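CEL44C (Paenibacillus polymyxa, PDB 2YIH) hydrolyses internal beta-1,4-glucosidic bonds of xyloglucan and related beta-glucans through this family 44 glycoside hydrolase part of a longer multidomain protein. Local coordinates at residues Lys21-Pro25 and Tyr26-Thr30. The protein carries 8 engineered substitutions. Sequence-based numbering, arbitrary orientation.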
loop_
_atom_site.group_PDB
_atom_site.type_symbol
_atom_site.label_atom_id
_atom_site.label_comp_id
_atom_site.label_asym_id
_atom_site.label_seq_id
_atom_site.Cartn_x
_atom_site.Cartn_y
_atom_site.Cartn_z
ATOM N N LYS A 21 20.815 -0.672 2.589
ATOM C CA LYS A 21 19.827 -1.693 2.241
ATOM C C LYS A 21 18.950 -1.182 1.124
ATOM O O LYS A 21 18.728 0.013 1.002
ATOM C CB LYS A 21 18.972 -2.092 3.452
ATOM C CG LYS A 21 18.277 -0.993 4.162
ATOM C CD LYS A 21 17.828 -1.431 5.604
ATOM C CE LYS A 21 17.037 -2.763 5.606
ATOM N NZ LYS A 21 16.036 -2.873 6.747
ATOM N N PRO A 22 18.461 -2.090 0.293
ATOM C CA PRO A 22 17.718 -1.641 -0.897
ATOM C C PRO A 22 16.332 -1.134 -0.527
ATOM O O PRO A 22 15.677 -1.688 0.371
ATOM C CB PRO A 22 17.649 -2.899 -1.766
ATOM C CG PRO A 22 17.762 -4.052 -0.756
ATOM C CD PRO A 22 18.681 -3.547 0.331
ATOM N N ILE A 23 15.947 -0.017 -1.122
ATOM C CA ILE A 23 14.584 0.501 -0.963
ATOM C C ILE A 23 13.782 0.012 -2.161
ATOM O O ILE A 23 14.098 0.347 -3.308
ATOM C CB ILE A 23 14.576 2.050 -0.973
ATOM C CG1 ILE A 23 15.375 2.581 0.210
ATOM C CG2 ILE A 23 13.117 2.574 -0.940
ATOM C CD1 ILE A 23 15.664 4.117 0.135
ATOM N N SER A 24 12.786 -0.848 -1.915
ATOM C CA SER A 24 11.953 -1.331 -3.018
ATOM C C SER A 24 11.199 -0.157 -3.629
ATOM O O SER A 24 10.531 0.597 -2.896
ATOM C CB SER A 24 10.937 -2.366 -2.487
ATOM O OG SER A 24 10.133 -2.766 -3.583
ATOM N N PRO A 25 11.300 0.028 -4.957
ATOM C CA PRO A 25 10.641 1.212 -5.510
ATOM C C PRO A 25 9.150 1.092 -5.359
ATOM O O PRO A 25 8.454 2.093 -5.475
ATOM C CB PRO A 25 11.025 1.190 -7.014
ATOM C CG PRO A 25 11.605 -0.137 -7.270
ATOM C CD PRO A 25 12.106 -0.691 -5.950
ATOM N N TYR A 26 8.637 -0.116 -5.106
ATOM C CA TYR A 26 7.156 -0.234 -5.053
ATOM C C TYR A 26 6.530 0.292 -3.765
ATOM O O TYR A 26 5.286 0.279 -3.632
ATOM C CB TYR A 26 6.684 -1.667 -5.283
ATOM C CG TYR A 26 7.315 -2.310 -6.485
ATOM C CD1 TYR A 26 7.373 -1.635 -7.720
ATOM C CD2 TYR A 26 7.885 -3.575 -6.389
ATOM C CE1 TYR A 26 8.013 -2.232 -8.818
ATOM C CE2 TYR A 26 8.464 -4.188 -7.492
ATOM C CZ TYR A 26 8.512 -3.503 -8.692
ATOM O OH TYR A 26 9.127 -4.100 -9.774
ATOM N N ILE A 27 7.360 0.797 -2.844
ATOM C CA ILE A 27 6.817 1.560 -1.715
ATOM C C ILE A 27 6.276 2.931 -2.150
ATOM O O ILE A 27 5.544 3.596 -1.400
ATOM C CB ILE A 27 7.782 1.677 -0.538
ATOM C CG1 ILE A 27 9.039 2.473 -0.925
ATOM C CG2 ILE A 27 8.124 0.280 -0.010
ATOM C CD1 ILE A 27 9.183 3.740 -0.196
ATOM N N TYR A 28 6.678 3.381 -3.340
ATOM C CA TYR A 28 6.060 4.561 -3.950
ATOM C C TYR A 28 4.872 4.148 -4.811
ATOM O O TYR A 28 4.964 4.054 -6.058
ATOM C CB TYR A 28 7.112 5.336 -4.770
ATOM C CG TYR A 28 8.403 5.571 -3.965
ATOM C CD1 TYR A 28 8.441 6.510 -2.935
ATOM C CD2 TYR A 28 9.561 4.843 -4.237
ATOM C CE1 TYR A 28 9.590 6.677 -2.129
ATOM C CE2 TYR A 28 10.753 5.047 -3.474
ATOM C CZ TYR A 28 10.751 5.968 -2.434
ATOM O OH TYR A 28 11.903 6.173 -1.676
ATOM N N GLY A 29 3.757 3.893 -4.152
ATOM C CA GLY A 29 2.669 3.243 -4.840
ATOM C C GLY A 29 1.357 3.826 -4.418
ATOM O O GLY A 29 1.240 4.420 -3.345
ATOM N N THR A 30 0.339 3.594 -5.233
ATOM C CA THR A 30 -0.961 4.145 -4.885
ATOM C C THR A 30 -2.084 3.234 -5.349
ATOM O O THR A 30 -1.855 2.275 -6.103
ATOM C CB THR A 30 -1.127 5.587 -5.446
ATOM O OG1 THR A 30 -2.280 6.209 -4.822
ATOM C CG2 THR A 30 -1.279 5.538 -6.991
#
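Ile27 N donates to Ser24 O, almost straight at 171°. Tyr28 N donates to Pro25 O over 3.1 Å. The two bonds close overlapping type I beta turns, Ser24-Ile27 and Pro25-Tyr28, and each donor lies well above the plane of the carbonyl it meets. Proline suits the second position of the first turn: its ring holds phi in the range the turn needs, and it has no N-H to satisfy. A weak bond runs from Tyr26 N to Ser24 OG, 3.4 Å, made possible because OG lies beside the carbonyl carbon (chi1 178°); serine's short hydroxyl also reaches its stronger partner, Tyr386 O. The turns carry the chain from strand 9-22, the N-terminal strand of a beta domain otherwise built from the C-terminal part of the chain, into strand 29-30, the first strand of the (beta/alpha)8 barrel, and thus lie at the junction of the two domains.

Apolar contacts fall into two groups. Ile23 CG2 meets Ile27 CG1 at 4.1 Å and Tyr28 CE2 at 4.3 Å, branched and aromatic groups filling a buried place that Phe418 also borders. With chi1 at 64°, Ile27 CG1 sits between its own N and carbonyl carbon, tight against Ser24 O at 3.1 Å. Nearer the surface, the flat ring of Tyr26 offers one face to Pro25 CG, 4.4 Å from CE1, and meets Tyr386 edge-to-face.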